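Local atomic coordinates of carboxylesterase SOBER1 (Arabidopsis thaliana, PDB entry 6AVX), a protein that hydrolyses short-chain carboxylic esters and phosphatidylcholine and dampens the plant hypersensitive response triggered by the bacterial effector AvrBsT. Residues T6-H12 and A36-S42; T124-A129 and W207-R211; V82-H86 and A116-Y121. The protein carries 1 engineered substitution. One frame throughout, in Å; residues are numbered along the deposited sequence. Where two conformers were deposited one is given.

Contact 1: T6-H12 and A36-S42; sequences TFILWLH and ASWLFPS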
loop_
_atom_site.group_PDB
_atom_site.type_symbol
_atom_site.label_atom_id
_atom_site.label_comp_id
_atom_site.label_asym_id
_atom_site.label_seq_id
_atom_site.Cartn_x
_atom_site.Cartn_y
_atom_site.Cartn_z
ATOM N N THR A 6 0.237 -15.182 -10.772
ATOM C CA THR A 6 -0.103 -13.965 -10.021
ATOM C C THR A 6 0.872 -13.779 -8.864
ATOM O O THR A 6 1.206 -14.734 -8.162
ATOM C CB THR A 6 -1.522 -14.064 -9.469
ATOM O OG1 THR A 6 -2.448 -14.231 -10.554
ATOM C CG2 THR A 6 -1.885 -12.827 -8.680
ATOM N N PHE A 7 1.349 -12.556 -8.662
ATOM C CA PHE A 7 2.293 -12.228 -7.605
ATOM C C PHE A 7 1.658 -11.155 -6.739
ATOM O O PHE A 7 1.207 -10.125 -7.258
ATOM C CB PHE A 7 3.577 -11.678 -8.223
ATOM C CG PHE A 7 4.596 -11.242 -7.217
ATOM C CD1 PHE A 7 5.303 -12.171 -6.490
ATOM C CD2 PHE A 7 4.855 -9.902 -7.007
ATOM C CE1 PHE A 7 6.241 -11.775 -5.557
ATOM C CE2 PHE A 7 5.800 -9.500 -6.079
ATOM C CZ PHE A 7 6.487 -10.435 -5.352
ATOM N N ILE A 8 1.620 -11.384 -5.433
ATOM C CA ILE A 8 1.023 -10.452 -4.478
ATOM C C ILE A 8 2.080 -10.117 -3.440
ATOM O O ILE A 8 2.524 -10.996 -2.683
ATOM C CB ILE A 8 -0.236 -11.026 -3.808
ATOM C CG1 ILE A 8 -1.228 -11.506 -4.877
ATOM C CG2 ILE A 8 -0.855 -9.982 -2.906
ATOM C CD1 ILE A 8 -2.470 -12.188 -4.330
ATOM N N LEU A 9 2.481 -8.851 -3.405
ATOM C CA LEU A 9 3.427 -8.331 -2.437
ATOM C C LEU A 9 2.626 -7.639 -1.346
ATOM O O LEU A 9 1.828 -6.746 -1.642
ATOM C CB LEU A 9 4.334 -7.319 -3.137
ATOM C CG LEU A 9 5.397 -6.668 -2.262
ATOM C CD1 LEU A 9 6.350 -7.716 -1.745
ATOM C CD2 LEU A 9 6.131 -5.576 -3.005
ATOM N N TRP A 10 2.817 -8.042 -0.095
ATOM C CA TRP A 10 2.122 -7.455 1.045
ATOM C C TRP A 10 3.115 -6.733 1.934
ATOM O O TRP A 10 4.094 -7.340 2.371
ATOM C CB TRP A 10 1.408 -8.523 1.877
ATOM C CG TRP A 10 0.551 -7.884 2.934
ATOM C CD1 TRP A 10 0.959 -7.374 4.131
ATOM C CD2 TRP A 10 -0.852 -7.623 2.845
ATOM N NE1 TRP A 10 -0.112 -6.810 4.797
ATOM C CE2 TRP A 10 -1.230 -6.958 4.029
ATOM C CE3 TRP A 10 -1.828 -7.908 1.897
ATOM C CZ2 TRP A 10 -2.544 -6.568 4.278
ATOM C CZ3 TRP A 10 -3.139 -7.510 2.148
ATOM C CH2 TRP A 10 -3.476 -6.863 3.329
ATOM N N LEU A 11 2.842 -5.468 2.248
ATOM C CA LEU A 11 3.742 -4.607 3.005
ATOM C C LEU A 11 3.130 -4.306 4.367
ATOM O O LEU A 11 2.079 -3.663 4.456
ATOM C CB LEU A 11 3.994 -3.316 2.233
ATOM C CG LEU A 11 4.573 -3.533 0.836
ATOM C CD1 LEU A 11 4.678 -2.248 0.059
ATOM C CD2 LEU A 11 5.924 -4.255 0.895
ATOM N N HIS A 12 3.800 -4.765 5.427
ATOM C CA HIS A 12 3.323 -4.622 6.792
ATOM C C HIS A 12 3.382 -3.164 7.256
ATOM O O HIS A 12 3.997 -2.297 6.638
ATOM C CB HIS A 12 4.150 -5.518 7.725
ATOM C CG HIS A 12 5.588 -5.107 7.860
ATOM N ND1 HIS A 12 5.984 -4.020 8.612
ATOM C CD2 HIS A 12 6.721 -5.631 7.337
ATOM C CE1 HIS A 12 7.306 -3.899 8.539
ATOM N NE2 HIS A 12 7.777 -4.866 7.778
ATOM N N ALA A 36 -1.557 -18.155 -6.318
ATOM C CA ALA A 36 -0.822 -16.902 -6.236
ATOM C C ALA A 36 0.474 -17.094 -5.473
ATOM O O ALA A 36 0.542 -17.848 -4.492
ATOM C CB ALA A 36 -1.671 -15.837 -5.548
ATOM N N SER A 37 1.504 -16.399 -5.929
ATOM C CA SER A 37 2.783 -16.335 -5.238
ATOM C C SER A 37 2.783 -15.090 -4.365
ATOM O O SER A 37 2.722 -13.973 -4.882
ATOM C CB SER A 37 3.924 -16.246 -6.248
ATOM O OG SER A 37 5.172 -16.082 -5.591
ATOM N N TRP A 38 2.839 -15.275 -3.060
ATOM C CA TRP A 38 2.818 -14.173 -2.114
ATOM C C TRP A 38 4.227 -13.877 -1.632
ATOM O O TRP A 38 5.067 -14.776 -1.522
ATOM C CB TRP A 38 1.996 -14.553 -0.886
ATOM C CG TRP A 38 0.550 -14.718 -1.118
ATOM C CD1 TRP A 38 -0.077 -15.804 -1.660
ATOM C CD2 TRP A 38 -0.476 -13.782 -0.805
ATOM N NE1 TRP A 38 -1.427 -15.589 -1.702
ATOM C CE2 TRP A 38 -1.706 -14.363 -1.167
ATOM C CE3 TRP A 38 -0.480 -12.520 -0.226
ATOM C CZ2 TRP A 38 -2.917 -13.714 -0.992
ATOM C CZ3 TRP A 38 -1.685 -11.882 -0.046
ATOM C CH2 TRP A 38 -2.893 -12.486 -0.428
ATOM N N LEU A 39 4.477 -12.610 -1.301
ATOM C CA LEU A 39 5.721 -12.232 -0.654
ATOM C C LEU A 39 5.437 -11.203 0.422
ATOM O O LEU A 39 4.759 -10.205 0.172
ATOM C CB LEU A 39 6.710 -11.684 -1.676
ATOM C CG LEU A 39 8.104 -11.445 -1.128
ATOM C CD1 LEU A 39 8.784 -12.753 -0.744
ATOM C CD2 LEU A 39 8.937 -10.707 -2.153
ATOM N N PHE A 40 5.936 -11.475 1.619
ATOM C CA PHE A 40 5.746 -10.626 2.788
ATOM C C PHE A 40 7.129 -10.214 3.283
ATOM O O PHE A 40 7.677 -10.848 4.196
ATOM C CB PHE A 40 5.012 -11.384 3.891
ATOM C CG PHE A 40 3.553 -11.655 3.596
ATOM C CD1 PHE A 40 2.577 -10.888 4.174
ATOM C CD2 PHE A 40 3.167 -12.693 2.748
ATOM C CE1 PHE A 40 1.240 -11.128 3.916
ATOM C CE2 PHE A 40 1.820 -12.938 2.509
ATOM C CZ PHE A 40 0.877 -12.156 3.089
ATOM N N PRO A 41 7.720 -9.166 2.709
ATOM C CA PRO A 41 9.049 -8.711 3.149
ATOM C C PRO A 41 8.967 -8.048 4.512
ATOM O O PRO A 41 7.884 -7.720 5.011
ATOM C CB PRO A 41 9.457 -7.709 2.067
ATOM C CG PRO A 41 8.155 -7.163 1.587
ATOM C CD PRO A 41 7.221 -8.354 1.595
ATOM N N SER A 42 10.139 -7.806 5.115
ATOM C CA SER A 42 10.226 -7.125 6.399
ATOM C C SER A 42 11.051 -5.858 6.257
ATOM O O SER A 42 12.149 -5.885 5.687
ATOM C CB SER A 42 10.864 -8.023 7.447
ATOM O OG SER A 42 9.996 -9.089 7.761
HETATM O O HOH W 1 5.168 -7.306 4.862
#

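Contact 2: T124-A129 and W207-R211; sequences TLGGGA and WIKRR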
loop_
_atom_site.group_PDB
_atom_site.type_symbol
_atom_site.label_atom_id
_atom_site.label_comp_id
_atom_site.label_asym_id
_atom_site.label_seq_id
_atom_site.Cartn_x
_atom_site.Cartn_y
_atom_site.Cartn_z
ATOM N N THR A 124 2.429 -0.455 -15.878
ATOM C CA THR A 124 1.120 -0.731 -15.295
ATOM C C THR A 124 1.163 -2.067 -14.576
ATOM O O THR A 124 1.613 -3.071 -15.133
ATOM C CB THR A 124 0.040 -0.796 -16.376
ATOM O OG1 THR A 124 0.127 0.369 -17.214
ATOM C CG2 THR A 124 -1.347 -0.894 -15.751
ATOM N N LEU A 125 0.673 -2.088 -13.359
ATOM C CA LEU A 125 0.590 -3.307 -12.564
ATOM C C LEU A 125 -0.865 -3.737 -12.467
ATOM O O LEU A 125 -1.783 -3.054 -12.930
ATOM C CB LEU A 125 1.226 -3.087 -11.190
ATOM C CG LEU A 125 2.682 -2.631 -11.234
ATOM C CD1 LEU A 125 3.169 -2.285 -9.833
ATOM C CD2 LEU A 125 3.570 -3.657 -11.902
ATOM N N GLY A 126 -1.072 -4.895 -11.842
ATOM C CA GLY A 126 -2.416 -5.396 -11.637
ATOM C C GLY A 126 -3.225 -4.487 -10.730
ATOM O O GLY A 126 -4.395 -4.205 -10.983
ATOM N N GLY A 127 -2.612 -3.997 -9.670
ATOM C CA GLY A 127 -3.320 -3.108 -8.783
ATOM C C GLY A 127 -2.527 -2.787 -7.539
ATOM O O GLY A 127 -1.577 -3.493 -7.185
ATOM N N GLY A 128 -2.958 -1.739 -6.861
ATOM C CA GLY A 128 -2.474 -1.394 -5.542
ATOM C C GLY A 128 -3.632 -1.368 -4.569
ATOM O O GLY A 128 -4.609 -0.636 -4.792
ATOM N N ALA A 129 -3.553 -2.156 -3.498
ATOM C CA ALA A 129 -4.586 -2.185 -2.461
ATOM C C ALA A 129 -4.016 -1.530 -1.216
ATOM O O ALA A 129 -3.082 -2.056 -0.600
ATOM C CB ALA A 129 -5.013 -3.610 -2.149
ATOM N N TRP A 207 -11.798 -7.990 -5.697
ATOM C CA TRP A 207 -11.242 -6.986 -6.603
ATOM C C TRP A 207 -10.071 -7.545 -7.404
ATOM O O TRP A 207 -9.991 -7.329 -8.614
ATOM C CB TRP A 207 -10.852 -5.769 -5.768
ATOM C CG TRP A 207 -9.997 -4.714 -6.408
ATOM C CD1 TRP A 207 -10.400 -3.671 -7.190
ATOM C CD2 TRP A 207 -8.582 -4.567 -6.237
ATOM N NE1 TRP A 207 -9.305 -2.889 -7.520
ATOM C CE2 TRP A 207 -8.184 -3.422 -6.947
ATOM C CE3 TRP A 207 -7.622 -5.292 -5.540
ATOM C CZ2 TRP A 207 -6.853 -2.991 -6.983
ATOM C CZ3 TRP A 207 -6.307 -4.865 -5.580
ATOM C CH2 TRP A 207 -5.940 -3.726 -6.290
ATOM N N ILE A 208 -9.172 -8.294 -6.766
ATOM C CA ILE A 208 -8.099 -8.943 -7.514
ATOM C C ILE A 208 -8.675 -9.884 -8.563
ATOM O O ILE A 208 -8.235 -9.894 -9.719
ATOM C CB ILE A 208 -7.131 -9.673 -6.565
ATOM C CG1 ILE A 208 -6.398 -8.658 -5.691
ATOM C CG2 ILE A 208 -6.126 -10.477 -7.365
ATOM C CD1 ILE A 208 -5.507 -9.281 -4.617
ATOM N N LYS A 209 -9.661 -10.696 -8.173
ATOM C CA LYS A 209 -10.289 -11.617 -9.119
ATOM C C LYS A 209 -10.877 -10.876 -10.306
ATOM O O LYS A 209 -10.747 -11.321 -11.451
ATOM C CB LYS A 209 -11.373 -12.425 -8.421
ATOM C CG LYS A 209 -10.790 -13.474 -7.482
ATOM C CD LYS A 209 -11.839 -14.140 -6.624
ATOM C CE LYS A 209 -12.949 -14.726 -7.455
ATOM N NZ LYS A 209 -13.853 -15.564 -6.608
ATOM N N ARG A 210 -11.557 -9.767 -10.055
ATOM C CA ARG A 210 -12.147 -8.988 -11.140
ATOM C C ARG A 210 -11.072 -8.412 -12.043
ATOM O O ARG A 210 -11.212 -8.404 -13.273
ATOM C CB ARG A 210 -12.996 -7.865 -10.562
ATOM C CG ARG A 210 -13.748 -7.027 -11.580
ATOM C CD ARG A 210 -14.593 -5.957 -10.888
ATOM N NE ARG A 210 -15.062 -6.434 -9.588
ATOM C CZ ARG A 210 -14.685 -5.953 -8.404
ATOM N NH1 ARG A 210 -13.847 -4.929 -8.312
ATOM N NH2 ARG A 210 -15.166 -6.497 -7.296
ATOM N N ARG A 211 -9.982 -7.924 -11.457
ATOM C CA ARG A 211 -8.886 -7.410 -12.271
ATOM C C ARG A 211 -8.303 -8.507 -13.151
ATOM O O ARG A 211 -8.059 -8.289 -14.346
ATOM C CB ARG A 211 -7.811 -6.821 -11.361
ATOM C CG ARG A 211 -6.545 -6.365 -12.064
ATOM C CD ARG A 211 -6.784 -5.280 -13.104
ATOM N NE ARG A 211 -5.539 -4.589 -13.398
ATOM C CZ ARG A 211 -5.224 -4.016 -14.561
ATOM N NH1 ARG A 211 -6.083 -4.056 -15.577
ATOM N NH2 ARG A 211 -4.036 -3.407 -14.718
#

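Contact 3: V82-H86 and A116-Y121; sequences VKNVH and ASVLLY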
loop_
_atom_site.group_PDB
_atom_site.type_symbol
_atom_site.label_atom_id
_atom_site.label_comp_id
_atom_site.label_asym_id
_atom_site.label_seq_id
_atom_site.Cartn_x
_atom_site.Cartn_y
_atom_site.Cartn_z
ATOM N N VAL A 82 10.656 3.023 -1.576
ATOM C CA VAL A 82 10.168 2.727 -2.924
ATOM C C VAL A 82 11.240 2.012 -3.724
ATOM O O VAL A 82 10.949 1.082 -4.474
ATOM C CB VAL A 82 9.679 4.005 -3.638
ATOM C CG1 VAL A 82 9.450 3.745 -5.109
ATOM C CG2 VAL A 82 8.384 4.516 -3.011
ATOM N N LYS A 83 12.499 2.433 -3.582
ATOM C CA LYS A 83 13.582 1.800 -4.326
ATOM C C LYS A 83 13.626 0.307 -4.047
ATOM O O LYS A 83 13.785 -0.505 -4.965
ATOM C CB LYS A 83 14.914 2.451 -3.953
ATOM C CG LYS A 83 16.107 1.899 -4.698
ATOM C CD LYS A 83 17.381 2.569 -4.179
ATOM C CE LYS A 83 18.639 1.976 -4.794
ATOM N NZ LYS A 83 19.875 2.578 -4.206
ATOM N N ASN A 84 13.482 -0.078 -2.786
ATOM C CA ASN A 84 13.522 -1.493 -2.457
ATOM C C ASN A 84 12.301 -2.235 -2.980
ATOM O O ASN A 84 12.429 -3.349 -3.496
ATOM C CB ASN A 84 13.645 -1.676 -0.957
ATOM C CG ASN A 84 13.473 -3.101 -0.563
ATOM O OD1 ASN A 84 12.435 -3.489 -0.015
ATOM N ND2 ASN A 84 14.460 -3.920 -0.891
ATOM N N VAL A 85 11.099 -1.657 -2.832
ATOM C CA VAL A 85 9.911 -2.303 -3.392
ATOM C C VAL A 85 10.071 -2.488 -4.891
ATOM O O VAL A 85 9.770 -3.553 -5.437
ATOM C CB VAL A 85 8.639 -1.508 -3.044
ATOM C CG1 VAL A 85 7.429 -2.085 -3.775
ATOM C CG2 VAL A 85 8.394 -1.486 -1.547
ATOM N N HIS A 86 10.579 -1.469 -5.574
ATOM C CA HIS A 86 10.768 -1.571 -7.015
ATOM C C HIS A 86 11.770 -2.654 -7.379
ATOM O O HIS A 86 11.620 -3.303 -8.413
ATOM C CB HIS A 86 11.199 -0.231 -7.592
ATOM C CG HIS A 86 10.073 0.749 -7.719
ATOM N ND1 HIS A 86 10.200 1.938 -8.397
ATOM C CD2 HIS A 86 8.792 0.698 -7.284
ATOM C CE1 HIS A 86 9.044 2.574 -8.383
ATOM N NE2 HIS A 86 8.174 1.846 -7.710
ATOM N N ALA A 116 2.856 4.820 -2.997
ATOM C CA ALA A 116 4.035 5.446 -3.580
ATOM C C ALA A 116 4.712 4.523 -4.579
ATOM O O ALA A 116 5.169 4.960 -5.650
ATOM C CB ALA A 116 5.008 5.818 -2.468
ATOM N N SER A 117 4.787 3.235 -4.246
ATOM C CA SER A 117 5.493 2.290 -5.098
ATOM C C SER A 117 4.769 2.090 -6.417
ATOM O O SER A 117 5.405 2.007 -7.475
ATOM C CB SER A 117 5.664 0.958 -4.378
ATOM O OG SER A 117 6.481 1.077 -3.218
ATOM N N VAL A 118 3.450 1.950 -6.375
ATOM C CA VAL A 118 2.681 1.754 -7.594
ATOM C C VAL A 118 2.756 2.992 -8.478
ATOM O O VAL A 118 2.964 2.890 -9.698
ATOM C CB VAL A 118 1.235 1.379 -7.246
ATOM C CG1 VAL A 118 0.345 1.481 -8.469
ATOM C CG2 VAL A 118 1.185 -0.005 -6.596
ATOM N N LEU A 119 2.592 4.169 -7.884
ATOM C CA LEU A 119 2.486 5.385 -8.692
ATOM C C LEU A 119 3.806 5.771 -9.338
ATOM O O LEU A 119 3.802 6.531 -10.319
ATOM C CB LEU A 119 1.979 6.555 -7.840
ATOM C CG LEU A 119 0.577 6.426 -7.244
ATOM C CD1 LEU A 119 0.273 7.576 -6.284
ATOM C CD2 LEU A 119 -0.451 6.369 -8.344
ATOM N N LEU A 120 4.918 5.299 -8.809
ATOM C CA LEU A 120 6.225 5.599 -9.377
ATOM C C LEU A 120 6.776 4.465 -10.231
ATOM O O LEU A 120 7.867 4.606 -10.785
ATOM C CB LEU A 120 7.215 5.961 -8.266
ATOM C CG LEU A 120 6.945 7.337 -7.652
ATOM C CD1 LEU A 120 7.639 7.482 -6.310
ATOM C CD2 LEU A 120 7.395 8.469 -8.610
ATOM N N TYR A 121 6.071 3.344 -10.346
ATOM C CA TYR A 121 6.615 2.226 -11.109
ATOM C C TYR A 121 6.469 2.497 -12.613
ATOM O O TYR A 121 5.450 3.037 -13.048
ATOM C CB TYR A 121 5.896 0.907 -10.741
ATOM C CG TYR A 121 6.750 -0.266 -11.140
ATOM C CD1 TYR A 121 6.398 -1.111 -12.192
ATOM C CD2 TYR A 121 7.955 -0.501 -10.510
ATOM C CE1 TYR A 121 7.219 -2.133 -12.589
ATOM C CE2 TYR A 121 8.794 -1.533 -10.908
ATOM C CZ TYR A 121 8.407 -2.348 -11.955
ATOM O OH TYR A 121 9.240 -3.374 -12.374
#

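Contact 1: T6-H12 and A36-S42
Ile8 runs alongside the Trp38 indole, its branches against one ring face. Its CD1 sits 3.9 Å from the centroid of the six-membered ring of Trp38, a CH-pi contact. Its second branch, CG2, reaches CZ3 of Trp38 at 3.5 Å. With CG1 anti to the carbonyl carbon (chi1 -53°) and CG2 anti to the backbone N, both branches of Ile8 meet the same ring. Further along that face of the sheet, CB of Trp10 packs over the Phe40 ring, 3.3 Å from CE1 of Phe40. The backbones are paired as parallel strands 7-11 and 37-39 of a beta-alpha-beta unit, at one edge of the central parallel sheet of an alpha/beta hydrolase. Ile8 makes two bonds to strand 37-39: its N donates to Ser37 O, and its O accepts from Leu39 N. Ser37 N to Thr6 O and Trp10 N to Leu39 O complete the set. On the other face of the sheet, Phe7 and Leu9 pack against Leu39. CD1 of Leu9 also meets CD of Pro41 at 3.5 Å. Beyond the last direct bond, a water donates to Trp10 O and Pro41 O and accepts from His12 N. His12 NE2 is hydrogen-bonded to Ala43 N.

Contact 2: T124-A129 and W207-R211
The carbonyl oxygen of Gly126 accepts a hydrogen bond from NE of Arg211, with NE 2.7 Å from the oxygen. NE approaches in the carbonyl plane, on a lone pair, with a C=O...N angle of 124°. The oxygen also lies near the guanidinium plane. The arginine chain bends at chi2, which lets CG and CD of Arg211 pass close to the same oxygen before NE meets it. A second bond runs from NH2 of Arg211 to Leu125 O, although the position of NH2 is less certain. Two successive carbonyls are thus served along one edge of the guanidinium group. Glu100 adds a salt bridge to NH2, and the methyl CG2 of Thr124 stands beside that edge.

One helical turn earlier, Trp207 reaches the start of strand 127-131. Its CG is anti to the backbone N (chi1 167°), which carries the six-membered end of the indole to Gly127 and Gly128. CH2 of Trp207 comes within 3.7 Å of Gly127 CA, so the ring lies directly on bare backbone there. Gly128 N lies at the edge of the indole, 3.6 Å from the same CH2. CZ3 of Trp207 touches CB of Ala129 at 3.9 Å. Segment 207-211 runs antiparallel to 127-129 (174°). This is the C-terminal helix packed on the central parallel sheet of the alpha/beta hydrolase fold.

Contact 3: V82-H86 and A116-Y121
Two helices of the alpha/beta hydrolase fold meet here. One is helix 75-94. The other is helix 109-120, which follows the probable nucleophile elbow carrying Ser108. The two short segments cross at -68°, with axes 9.4 Å apart.

His86 carries the contact. Its NE2 donates to the carbonyl oxygen of Ser117 at 2.8 Å, with an N-H...O angle of 161°. The imidazole is nearly coplanar with this bond, and NE2 meets the oxygen on a lone pair in the carbonyl plane. In this bond NE2 is the donor, so it carries a proton. The bond also helps fix the rotation of the ring. CG of His86 is anti to the carbonyl carbon, which turns the ring across to the neighbouring helix.

Tyr121 forms a T-shaped stack with this ring. The tyrosine presents its edge, and CD2 stands over the centre of the imidazole, 3.5 Å from CD2 of His86. The planes are at 82°. CG1 of Val82, from the same helix as His86, lies against the opposite face toward the rim. CE1 of His86 also lies 3.4 Å from Leu120 O. The hydroxyl of Tyr121 is hydrogen-bonded to Asp90, which anchors the far end of the tyrosine to helix 75-94.

Nearer the helix crossing, the packing is of small side chains. CG2 of Val82 meets CB of Ala116 at 3.7 Å. CG1 of Val85 lies 3.3 Å from OG of Ser117. That hydroxyl is buried among valine methyls, but it is hydrogen-bonded to Leu113 O within its own helix. CA atoms of Val82 and Ser117 are only 5.2 Å apart. Helices 75-94 and 109-120 thus pack as neighbours in one helical layer of the alpha/beta/alpha sandwich.

The three contacts have centres 13 to 16 Å apart. Along the chain, contact 1 closes first, contact 3 follows, and contact 2 comes last. Contact 1 is part of the central parallel sheet, at one edge. Contact 2 packs a helix on the same sheet further in, at strand 127-131, which follows helix 109-120 of contact 3. Contact 3 lies in the helical layer over a face. The contacts also touch directly. Ile8 of contact 1 packs on Ile208 of contact 2, Leu9 and Leu11 on Val85 of contact 3, and Gly128 of contact 2 on Val118 of contact 3. Helices 198-212 and 75-94 therefore cover opposite faces of the sheet, as expected of the alpha/beta hydrolase fold.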